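Local coordinates for protein glucokinase (Enterococcus faecalis, PDB 2QM1) that probably phosphorylates glucose at the expense of ATP, as a zinc-containing member of the ROK family of sugar kinases and regulators, at residues L123-K128 with V137-L142; T144-G149 with G185-V190; T171-G176 with C247-L252; V190-A193 with V197-A200; G270-S273 with F278-S281. All blocks are in the same frame, centred on the assembly; numbering follows the deposited sequence.

How the interactions relate
Interaction 1 lays helix 117-128 on the sheet of strands 137-142, 146-152 and 265-269; interaction 5 packs helix 277-289 on the turn leaving it after strand 265-269. Both are buried and touch largely through carbon atoms. Interaction 2, partly buried, joins the start of strand 146-152 of the same sheet to the zinc-site region and helix 188-191, and is the only one whose segments share a direct hydrogen bond; it also carries a ligand of each metal. Interactions 2 and 4 share Val190, and interaction 3 packs against that residue through Val172 and Tyr249. Interaction 3 lies farther out, mixing apolar packing with a water bridge, whereas interaction 4 is an apolar corner flanked by a serine N-cap and an arginine.

Interaction 1: residues L123-K128 with V137-L142; sequences LGERWK and VIFITL
Glu125 on helix 117-128 and Phe139 on strand 137-142 meet carbon to carbon, the glutamate stem aslant to the ring, although one of them ends in a carboxylate. At the root of the glutamate, CB faces the strand and stands 4.5 Å from Phe139 CD1. The next atom makes the closest approach: Glu125 CG lies 4.1 Å from Phe139 CE1. At CG the chain bends (chi2 -82°) and carries CD and both oxygens away from the ring, while the carboxylate plane ends only 13° from the ring plane. The tip is held from outside the strand. OE1 accepts hydrogen bonds from the backbone N of Ala130 and of Glu305, and OE2 accepts one from Leu306 N. A second, looser touch lies one residue on, where Arg126 CG passes Val137 CG2 at 4.4 Å. The arginine chain is fully extended (chi1 178°) and carries its NE past the valine to the carbonyl O of Asn134, in the link between helix and strand. Val137 also packs on Ser265 and Val267 of the adjacent strand 265-269, so the contact lays helix 117-128 against one face of the sheet. Helix 117-128 also supplies Asn119, a ligand of the magnesium ion, which lies about 8 Å from the Phe139 side chain. Three backbone N-H groups gather round a buried carboxylate whose aliphatic stem does the packing; they would be expected to stabilise a negative charge there and to fix the rotation of the group.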
# COMPACT_ATOMS: atom_id res chain seq x y z
N LEU B 123 -11.93 5.73 -7.99
CA LEU B 123 -13.10 6.15 -7.23
C LEU B 123 -14.37 5.78 -7.99
O LEU B 123 -15.40 5.48 -7.39
CB LEU B 123 -13.11 7.68 -7.05
CG LEU B 123 -12.08 8.36 -6.15
CD1 LEU B 123 -12.12 9.91 -6.21
CD2 LEU B 123 -12.24 7.88 -4.72
N GLY B 124 -14.32 5.93 -9.32
CA GLY B 124 -15.48 5.62 -10.18
C GLY B 124 -15.81 4.13 -10.11
O GLY B 124 -16.99 3.73 -9.99
N GLU B 125 -14.78 3.29 -10.21
CA GLU B 125 -15.06 1.83 -10.14
C GLU B 125 -15.48 1.42 -8.73
O GLU B 125 -16.39 0.63 -8.54
CB GLU B 125 -13.88 0.99 -10.68
CG GLU B 125 -13.73 1.16 -12.19
CD GLU B 125 -14.69 0.26 -12.99
OE1 GLU B 125 -15.38 -0.62 -12.38
OE2 GLU B 125 -14.72 0.43 -14.22
N ARG B 126 -14.90 2.02 -7.71
CA ARG B 126 -15.42 1.75 -6.37
C ARG B 126 -16.92 2.14 -6.20
O ARG B 126 -17.69 1.37 -5.62
CB ARG B 126 -14.54 2.42 -5.33
CG ARG B 126 -15.04 2.25 -3.92
CD ARG B 126 -14.08 2.91 -2.99
NE ARG B 126 -14.61 2.95 -1.65
CZ ARG B 126 -14.89 4.10 -1.04
NH1 ARG B 126 -14.67 5.29 -1.65
NH2 ARG B 126 -15.38 4.06 0.18
N TRP B 127 -17.31 3.31 -6.69
CA TRP B 127 -18.65 3.87 -6.47
C TRP B 127 -19.74 3.20 -7.26
O TRP B 127 -20.82 2.95 -6.71
CB TRP B 127 -18.69 5.37 -6.87
CG TRP B 127 -19.96 6.13 -6.46
CD1 TRP B 127 -20.86 5.79 -5.50
CD2 TRP B 127 -20.37 7.42 -6.96
NE1 TRP B 127 -21.82 6.77 -5.38
CE2 TRP B 127 -21.55 7.78 -6.27
CE3 TRP B 127 -19.84 8.30 -7.93
CZ2 TRP B 127 -22.23 8.98 -6.52
CZ3 TRP B 127 -20.53 9.49 -8.19
CH2 TRP B 127 -21.71 9.81 -7.49
N LYS B 128 -19.46 2.91 -8.55
CA LYS B 128 -20.48 2.41 -9.48
C LYS B 128 -20.08 1.14 -10.20
O LYS B 128 -20.89 0.50 -10.90
CB LYS B 128 -20.83 3.51 -10.49
CG LYS B 128 -21.55 4.67 -9.83
CD LYS B 128 -22.99 4.27 -9.48
CE LYS B 128 -23.67 5.34 -8.62
NZ LYS B 128 -25.03 4.87 -8.20
N VAL B 137 -10.06 -1.06 -1.91
CA VAL B 137 -10.10 -1.43 -3.36
C VAL B 137 -8.87 -0.89 -4.07
O VAL B 137 -8.53 0.30 -3.91
CB VAL B 137 -11.36 -0.88 -4.10
CG1 VAL B 137 -11.39 -1.35 -5.57
CG2 VAL B 137 -12.63 -1.34 -3.43
N ILE B 138 -8.21 -1.74 -4.84
CA ILE B 138 -7.12 -1.28 -5.72
C ILE B 138 -7.55 -1.32 -7.18
O ILE B 138 -8.07 -2.34 -7.67
CB ILE B 138 -5.84 -2.06 -5.47
CG1 ILE B 138 -5.41 -1.86 -4.00
CG2 ILE B 138 -4.75 -1.61 -6.39
CD1 ILE B 138 -4.28 -2.84 -3.50
N PHE B 139 -7.41 -0.18 -7.85
CA PHE B 139 -7.64 -0.08 -9.30
C PHE B 139 -6.30 -0.05 -10.04
O PHE B 139 -5.41 0.74 -9.71
CB PHE B 139 -8.48 1.16 -9.67
CG PHE B 139 -8.81 1.27 -11.13
CD1 PHE B 139 -9.56 0.28 -11.77
CD2 PHE B 139 -8.38 2.35 -11.87
CE1 PHE B 139 -9.86 0.34 -13.11
CE2 PHE B 139 -8.69 2.44 -13.25
CZ PHE B 139 -9.43 1.42 -13.86
N ILE B 140 -6.16 -0.94 -11.03
CA ILE B 140 -5.05 -0.93 -11.97
C ILE B 140 -5.55 -0.80 -13.44
O ILE B 140 -6.35 -1.63 -13.92
CB ILE B 140 -4.13 -2.16 -11.80
CG1 ILE B 140 -3.17 -2.29 -12.97
CG2 ILE B 140 -4.93 -3.45 -11.76
CD1 ILE B 140 -2.22 -1.17 -13.09
N THR B 141 -5.08 0.22 -14.14
CA THR B 141 -5.49 0.45 -15.53
C THR B 141 -4.35 0.20 -16.51
O THR B 141 -3.27 0.76 -16.40
CB THR B 141 -6.14 1.83 -15.73
OG1 THR B 141 -6.52 2.01 -17.11
CG2 THR B 141 -5.21 2.93 -15.27
N LEU B 142 -4.60 -0.68 -17.47
CA LEU B 142 -3.62 -1.02 -18.46
C LEU B 142 -4.09 -0.42 -19.77
O LEU B 142 -5.13 -0.79 -20.27
CB LEU B 142 -3.55 -2.55 -18.62
CG LEU B 142 -3.44 -3.39 -17.34
CD1 LEU B 142 -3.54 -4.87 -17.71
CD2 LEU B 142 -2.10 -3.11 -16.64

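Interaction 2: residues T144-G149 with G185-V190; sequences TGVGGG and GCLETV. With MG (magnesium ion), chain K; ZN (zinc ion), chain J.
The carboxylate of Glu188 is the flat group of this contact, and it meets the backbone of Gly145 and Val146. Val146 N donates to Glu188 OE1 over 3.0 Å in a nearly straight bond (N-H...O angle 169°), coming in on the anti side and 18° out of the carboxylate plane. Gly145 CA comes close to the same oxygen, 3.5 Å from Glu188 OE1, and His169 touches the glutamate from the zinc site. Glu188 starts with CG anti to its backbone N (chi1 -169°) and stays extended beyond CG, a shape that sends the carboxylate past Val146. The two side chains slide by each other in opposite directions, with Val146 CG2 3.8 Å from Glu188 CA and 4.0 Å from Glu188 CG. Next to this pair, Leu187 adds a lighter apolar touch to the other valine branch, and also packs onto Leu250 and Ala253 of helix 237-261. Each segment also supplies a metal ligand. Gly148 O binds the magnesium ion at 2.2 Å, together with a water and Asn119 OD1, while Cys186 SG binds the zinc ion at 2.2 Å, with His169, Cys179 and Cys181 completing the site. Thr189 OG1 donates to Cys186 O over 2.7 Å, in the carbonyl plane, tying the zinc ligand to Thr189 of helix 188-191. The glycine-rich run at 144-149 is consistent with a phosphate-binding motif of the actin-like ATPase fold, and the glutamate closes the Cys-X-Cys-Gly-X-X-Gly-Cys-X-Glu signature of ROK proteins.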
# COMPACT_ATOMS: atom_id res chain seq x y z
N THR B 144 -2.15 2.78 -22.70
CA THR B 144 -0.91 3.38 -23.20
C THR B 144 0.16 3.27 -22.18
O THR B 144 1.32 2.98 -22.50
CB THR B 144 -1.06 4.93 -23.41
OG1 THR B 144 -2.33 5.21 -23.99
CG2 THR B 144 0.03 5.45 -24.32
N GLY B 145 -0.23 3.57 -20.93
CA GLY B 145 0.61 3.44 -19.75
C GLY B 145 -0.05 2.56 -18.71
O GLY B 145 -1.17 2.09 -18.91
N VAL B 146 0.63 2.31 -17.60
CA VAL B 146 -0.03 1.56 -16.53
C VAL B 146 -0.23 2.50 -15.34
O VAL B 146 0.72 3.16 -14.90
CB VAL B 146 0.72 0.24 -16.19
CG1 VAL B 146 0.06 -0.47 -15.03
CG2 VAL B 146 0.69 -0.67 -17.37
N GLY B 147 -1.46 2.58 -14.85
CA GLY B 147 -1.81 3.56 -13.79
C GLY B 147 -2.56 2.82 -12.70
O GLY B 147 -2.84 1.62 -12.82
N GLY B 148 -2.81 3.51 -11.61
CA GLY B 148 -3.61 2.88 -10.59
C GLY B 148 -4.09 3.84 -9.51
O GLY B 148 -3.59 4.98 -9.39
N GLY B 149 -5.07 3.35 -8.73
CA GLY B 149 -5.58 4.09 -7.58
C GLY B 149 -5.82 3.10 -6.46
O GLY B 149 -6.22 1.95 -6.70
N GLY B 185 12.54 -2.58 -15.43
CA GLY B 185 11.71 -3.71 -14.96
C GLY B 185 10.40 -3.35 -14.28
O GLY B 185 9.82 -4.16 -13.55
N CYS B 186 9.95 -2.11 -14.52
CA CYS B 186 8.65 -1.68 -14.15
C CYS B 186 7.56 -2.57 -14.75
O CYS B 186 7.68 -3.05 -15.87
CB CYS B 186 8.43 -0.22 -14.59
SG CYS B 186 9.60 0.90 -13.76
N LEU B 187 6.48 -2.76 -13.99
CA LEU B 187 5.26 -3.40 -14.52
C LEU B 187 4.81 -2.82 -15.87
O LEU B 187 4.37 -3.54 -16.78
CB LEU B 187 4.13 -3.38 -13.47
CG LEU B 187 2.81 -4.06 -13.77
CD1 LEU B 187 2.98 -5.57 -14.09
CD2 LEU B 187 1.82 -3.81 -12.61
N GLU B 188 4.90 -1.51 -16.00
CA GLU B 188 4.51 -0.86 -17.24
C GLU B 188 5.25 -1.30 -18.50
O GLU B 188 4.65 -1.30 -19.60
CB GLU B 188 4.66 0.65 -17.11
CG GLU B 188 4.05 1.40 -18.23
CD GLU B 188 4.23 2.87 -18.06
OE1 GLU B 188 3.32 3.52 -17.51
OE2 GLU B 188 5.32 3.36 -18.43
N THR B 189 6.53 -1.65 -18.36
CA THR B 189 7.34 -2.17 -19.50
C THR B 189 6.83 -3.53 -20.03
O THR B 189 7.17 -3.98 -21.13
CB THR B 189 8.91 -2.32 -19.13
OG1 THR B 189 9.08 -3.36 -18.17
CG2 THR B 189 9.50 -1.04 -18.55
N VAL B 190 6.03 -4.22 -19.25
CA VAL B 190 5.65 -5.58 -19.68
C VAL B 190 4.13 -5.74 -19.86
O VAL B 190 3.65 -6.79 -20.33
CB VAL B 190 6.33 -6.68 -18.75
CG1 VAL B 190 7.89 -6.62 -18.85
CG2 VAL B 190 6.00 -6.45 -17.34
MG MG K . -3.10 7.13 -9.45
ZN ZN J . 8.98 2.92 -14.45
O HOH W 1 -1.01 7.98 -8.66

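Interaction 3: residues T171-G176 with C247-L252; sequences TVDPNG and CFYLGL
Val172 and Tyr249 cross obliquely, the valine methyl CG2 lying 3.6 Å from Tyr249 CD1 and approaching the ring aslant. Val172 CB stands a little farther from the same ring carbon, and its other methyl, CG1, reaches Tyr249 O on the helix backbone. The tyrosine ring leaves its helix with CG beside the backbone N (chi1 -72°), which lays it along the loop and takes the hydroxyl to Asp173. Phe248 lies over one face of this ring, its CD2 3.7 Å above the plane and offset toward the rim. Carboxylate and ring are turned only 20° from one another, yet Asp173 OD2 and Tyr249 OH are 3.6 Å apart, so a water joins them: it donates to Asp173 OD2 at 3.0 Å and makes a 3.2 Å bond with Tyr249 OH. Leu252, a turn further along helix 237-261, sets its CD2 3.7 Å from Val172 O. The other carboxylate oxygen of the aspartate serves its own loop, OD1 taking Asn175 N from above the carboxylate plane. Phe290 of the second subunit packs on Thr171 and Pro174, which places this corner at the dimer interface. The aspartate thus makes an Asx turn within a type I beta turn, in the loop between the zinc ligands His169 and Cys179, and the contact seats that zinc-binding loop on helix 237-261.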
# COMPACT_ATOMS: atom_id res chain seq x y z
N THR B 171 8.72 -2.42 -9.53
CA THR B 171 9.74 -3.26 -10.19
C THR B 171 9.30 -4.72 -10.09
O THR B 171 9.20 -5.27 -9.02
CB THR B 171 11.15 -3.09 -9.55
OG1 THR B 171 11.58 -1.72 -9.66
CG2 THR B 171 12.21 -4.07 -10.20
N VAL B 172 8.96 -5.32 -11.22
CA VAL B 172 8.67 -6.73 -11.25
C VAL B 172 9.90 -7.54 -11.68
O VAL B 172 9.92 -8.75 -11.56
CB VAL B 172 7.44 -7.02 -12.19
CG1 VAL B 172 6.16 -6.44 -11.61
CG2 VAL B 172 7.67 -6.49 -13.59
N ASP B 173 10.89 -6.89 -12.27
CA ASP B 173 12.08 -7.61 -12.71
C ASP B 173 13.20 -6.66 -12.58
O ASP B 173 13.34 -5.79 -13.42
CB ASP B 173 11.95 -8.08 -14.17
CG ASP B 173 13.19 -8.85 -14.68
OD1 ASP B 173 14.28 -8.94 -14.00
OD2 ASP B 173 13.06 -9.37 -15.83
N PRO B 174 14.03 -6.84 -11.54
CA PRO B 174 15.17 -5.99 -11.29
C PRO B 174 16.13 -5.94 -12.47
O PRO B 174 16.94 -5.01 -12.55
CB PRO B 174 15.86 -6.67 -10.09
CG PRO B 174 14.78 -7.35 -9.39
CD PRO B 174 13.90 -7.89 -10.50
N ASN B 175 16.08 -6.93 -13.36
CA ASN B 175 16.97 -6.90 -14.55
C ASN B 175 16.26 -6.63 -15.86
O ASN B 175 16.77 -6.97 -16.90
CB ASN B 175 17.75 -8.22 -14.67
CG ASN B 175 18.43 -8.62 -13.37
OD1 ASN B 175 19.23 -7.87 -12.80
ND2 ASN B 175 18.12 -9.83 -12.90
N GLY B 176 15.06 -6.05 -15.82
CA GLY B 176 14.18 -6.00 -17.00
C GLY B 176 14.44 -4.90 -18.00
O GLY B 176 15.52 -4.34 -18.05
N CYS B 247 0.93 -12.21 -17.51
CA CYS B 247 0.06 -12.36 -16.33
C CYS B 247 0.84 -12.79 -15.10
O CYS B 247 0.42 -12.50 -13.99
CB CYS B 247 -1.08 -13.33 -16.64
SG CYS B 247 -2.20 -12.59 -17.93
N PHE B 248 1.98 -13.47 -15.33
CA PHE B 248 3.02 -13.71 -14.28
C PHE B 248 3.37 -12.38 -13.59
O PHE B 248 3.26 -12.22 -12.37
CB PHE B 248 4.27 -14.41 -14.89
CG PHE B 248 5.44 -14.54 -13.95
CD1 PHE B 248 5.56 -15.65 -13.11
CD2 PHE B 248 6.39 -13.51 -13.86
CE1 PHE B 248 6.61 -15.74 -12.23
CE2 PHE B 248 7.43 -13.59 -12.98
CZ PHE B 248 7.55 -14.73 -12.15
N TYR B 249 3.74 -11.40 -14.39
CA TYR B 249 4.21 -10.12 -13.85
C TYR B 249 3.05 -9.35 -13.22
O TYR B 249 3.23 -8.75 -12.19
CB TYR B 249 4.83 -9.25 -14.95
CG TYR B 249 6.19 -9.73 -15.45
CD1 TYR B 249 7.25 -9.93 -14.57
CD2 TYR B 249 6.41 -9.95 -16.81
CE1 TYR B 249 8.51 -10.35 -15.03
CE2 TYR B 249 7.68 -10.36 -17.29
CZ TYR B 249 8.72 -10.55 -16.38
OH TYR B 249 9.95 -10.96 -16.83
N LEU B 250 1.89 -9.35 -13.87
CA LEU B 250 0.71 -8.75 -13.25
C LEU B 250 0.36 -9.49 -12.00
O LEU B 250 -0.05 -8.86 -11.05
CB LEU B 250 -0.51 -8.69 -14.17
CG LEU B 250 -0.42 -7.71 -15.35
CD1 LEU B 250 -1.23 -8.29 -16.50
CD2 LEU B 250 -0.98 -6.34 -14.92
N GLY B 251 0.49 -10.83 -12.00
CA GLY B 251 0.25 -11.59 -10.77
C GLY B 251 1.23 -11.29 -9.62
O GLY B 251 0.83 -11.25 -8.46
N LEU B 252 2.50 -11.10 -9.92
CA LEU B 252 3.48 -10.76 -8.91
C LEU B 252 3.18 -9.40 -8.31
O LEU B 252 3.22 -9.23 -7.11
CB LEU B 252 4.89 -10.73 -9.49
CG LEU B 252 6.10 -10.39 -8.61
CD1 LEU B 252 6.28 -11.31 -7.43
CD2 LEU B 252 7.31 -10.48 -9.57
O HOH W 2 11.29 -8.24 -17.97

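Interaction 4: residues V190-A193 with V197-A200; sequences VSSA and VRVA
Val190 and Val199 form the tight part of this corner between two successive helices. The two side chains run aslant to one another, with Val199 CG2 wedged against Val190 at 3.6 Å from Val190 CB and 3.8 Å from Val190 CG1. The same methyl also lies 3.8 Å from Val190 O, covering the backbone of Val190. Val199 points this branch across the corner because CG2 stands beside its backbone N while CG1 is turned away from it (chi1 158°). Equally close, but within helix 193-203 itself, Val197 CG2 rests 3.7 Å from Ala193 O one turn earlier, while Ala193 turns its own methyl away. The slack side is the more accessible flank, where Arg198 passes Ser192 with 4.5 Å between Arg198 NH2 and Ser192 OG, too far for a bond. Each polar group is occupied elsewhere: Ser192, at the N-cap of helix 193-203, accepts from Gly195 N and bonds Glu188 O, while Arg198 NH2 donates to Thr189 O. The serine hydroxyl thereby links Glu188 of the first helix to the opening of the next, and the arginine folds back over the same bend. Val199 is backed by Val242 and Arg245 of helix 237-261, and Val190 by Tyr249 of that helix and Val172 of the zinc-binding loop, while Ala193 bonds through its backbone to Gly143 between strands 137-142 and 146-152.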
# COMPACT_ATOMS: atom_id res chain seq x y z
N VAL B 190 6.03 -4.22 -19.25
CA VAL B 190 5.65 -5.58 -19.68
C VAL B 190 4.13 -5.74 -19.86
O VAL B 190 3.65 -6.79 -20.33
CB VAL B 190 6.33 -6.68 -18.75
CG1 VAL B 190 7.89 -6.62 -18.85
CG2 VAL B 190 6.00 -6.45 -17.34
N SER B 191 3.38 -4.71 -19.50
CA SER B 191 1.90 -4.80 -19.41
C SER B 191 1.12 -3.63 -20.04
O SER B 191 -0.11 -3.66 -20.11
CB SER B 191 1.44 -5.07 -17.95
OG SER B 191 1.60 -3.92 -17.10
N SER B 192 1.79 -2.59 -20.52
CA SER B 192 1.02 -1.56 -21.25
C SER B 192 0.78 -2.15 -22.65
O SER B 192 1.36 -3.19 -22.98
CB SER B 192 1.82 -0.29 -21.41
OG SER B 192 3.02 -0.57 -22.12
N ALA B 193 -0.01 -1.47 -23.47
CA ALA B 193 -0.25 -1.88 -24.89
C ALA B 193 1.05 -2.21 -25.61
O ALA B 193 1.18 -3.24 -26.28
CB ALA B 193 -0.97 -0.78 -25.64
N VAL B 197 3.63 -6.19 -26.52
CA VAL B 197 4.37 -6.31 -27.76
C VAL B 197 5.84 -6.47 -27.45
O VAL B 197 6.51 -7.36 -27.99
CB VAL B 197 4.11 -5.02 -28.64
CG1 VAL B 197 5.20 -4.83 -29.80
CG2 VAL B 197 2.69 -5.03 -29.18
N ARG B 198 6.38 -5.64 -26.58
CA ARG B 198 7.79 -5.78 -26.26
C ARG B 198 8.06 -7.17 -25.66
O ARG B 198 9.04 -7.80 -26.01
CB ARG B 198 8.25 -4.67 -25.33
CG ARG B 198 9.74 -4.51 -25.19
CD ARG B 198 10.04 -3.08 -24.70
NE ARG B 198 9.00 -2.68 -23.77
CZ ARG B 198 8.30 -1.54 -23.79
NH1 ARG B 198 8.52 -0.57 -24.69
NH2 ARG B 198 7.37 -1.37 -22.87
N VAL B 199 7.19 -7.67 -24.80
CA VAL B 199 7.41 -8.99 -24.22
C VAL B 199 7.34 -10.02 -25.35
O VAL B 199 8.04 -11.03 -25.33
CB VAL B 199 6.33 -9.33 -23.15
CG1 VAL B 199 6.22 -10.83 -22.93
CG2 VAL B 199 6.60 -8.58 -21.81
N ALA B 200 6.45 -9.79 -26.31
CA ALA B 200 6.29 -10.76 -27.39
C ALA B 200 7.52 -10.69 -28.35
O ALA B 200 8.03 -11.73 -28.77
CB ALA B 200 4.94 -10.54 -28.12

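Interaction 5: residues G270-S273 with F278-S281; sequences GGVS and FLRS
Val272 and Leu279 meet where the chain leaves strand 265-269, makes a short 3-10 turn and enters helix 277-289, the first half of a beta-alpha-beta crossover to the parallel strand 300-303. The glycine-rich turn behind a sheet strand is consistent with the adenosine motif of actin-like ATPases. Van der Waals contact joins the segments, and every close approach is made by one methyl. Leu279 CD2 lies 4.1 Å from Val272 CG1, the two side chains crossing at about a right angle; it also sits 3.9 Å from Val272 O and 4.1 Å from Ser273 CA. Leu279 has CG anti to the backbone N (chi1 164°), which stretches the side chain from the helix toward the turn. Phe229 of helix 225-233 and Cys247 of helix 237-261 touch it too, so the leucine is packed between the turn and two helices. Ionic contacts involve Arg280, which takes no part in the packing: it forms salt bridges with Glu277 and Glu284, and bonds Ile301 O on the strand at the end of the crossover. Hydrogen bonds, by contrast, stay inside the turn. Gly270 O accepts from Ser273 twice, first from the backbone, where Ser273 N reaches Gly270 O over 3.0 Å. The hydroxyl takes the same acceptor, giving this one oxygen two bonds from a single residue: Ser273 OG donates to Gly270 O over 2.8 Å, in the carbonyl plane, at a C=O...OG angle of 157°.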
# COMPACT_ATOMS: atom_id res chain seq x y z
N GLY B 270 -8.98 -0.47 -18.21
CA GLY B 270 -8.20 0.08 -19.30
C GLY B 270 -8.45 -0.79 -20.51
O GLY B 270 -9.16 -1.77 -20.40
N GLY B 271 -7.85 -0.43 -21.65
CA GLY B 271 -8.13 -1.09 -22.91
C GLY B 271 -7.92 -2.59 -22.91
O GLY B 271 -8.74 -3.34 -23.42
N VAL B 272 -6.81 -3.02 -22.33
CA VAL B 272 -6.47 -4.44 -22.32
C VAL B 272 -7.59 -5.30 -21.70
O VAL B 272 -7.77 -6.48 -22.06
CB VAL B 272 -5.12 -4.67 -21.59
CG1 VAL B 272 -4.68 -6.14 -21.69
CG2 VAL B 272 -4.02 -3.73 -22.18
N SER B 273 -8.36 -4.68 -20.81
CA SER B 273 -9.28 -5.43 -19.96
C SER B 273 -10.49 -5.91 -20.73
O SER B 273 -11.24 -6.76 -20.24
CB SER B 273 -9.70 -4.61 -18.74
OG SER B 273 -10.74 -3.71 -19.06
N PHE B 278 -10.48 -14.22 -19.90
CA PHE B 278 -9.28 -14.98 -20.21
C PHE B 278 -8.06 -14.32 -19.57
O PHE B 278 -7.19 -14.99 -19.03
CB PHE B 278 -9.13 -15.09 -21.72
CG PHE B 278 -8.00 -15.97 -22.16
CD1 PHE B 278 -6.73 -15.43 -22.37
CD2 PHE B 278 -8.22 -17.32 -22.37
CE1 PHE B 278 -5.68 -16.24 -22.77
CE2 PHE B 278 -7.18 -18.15 -22.78
CZ PHE B 278 -5.90 -17.61 -22.98
N LEU B 279 -8.01 -12.98 -19.63
CA LEU B 279 -7.04 -12.19 -18.88
C LEU B 279 -7.24 -12.22 -17.36
O LEU B 279 -6.28 -12.42 -16.65
CB LEU B 279 -7.01 -10.74 -19.36
CG LEU B 279 -6.32 -9.76 -18.41
CD1 LEU B 279 -4.81 -9.95 -18.43
CD2 LEU B 279 -6.66 -8.32 -18.79
N ARG B 280 -8.46 -12.04 -16.86
CA ARG B 280 -8.70 -12.04 -15.40
C ARG B 280 -8.24 -13.35 -14.78
O ARG B 280 -7.56 -13.36 -13.77
CB ARG B 280 -10.18 -11.82 -15.07
CG ARG B 280 -10.45 -11.36 -13.62
CD ARG B 280 -11.81 -11.78 -13.24
NE ARG B 280 -11.92 -13.22 -13.42
CZ ARG B 280 -11.55 -14.10 -12.50
NH1 ARG B 280 -11.10 -13.70 -11.28
NH2 ARG B 280 -11.66 -15.39 -12.80
N SER B 281 -8.51 -14.44 -15.48
CA SER B 281 -8.17 -15.74 -15.01
C SER B 281 -6.66 -15.92 -14.80
O SER B 281 -6.24 -16.45 -13.76
CB SER B 281 -8.71 -16.80 -15.97
OG SER B 281 -9.21 -17.86 -15.19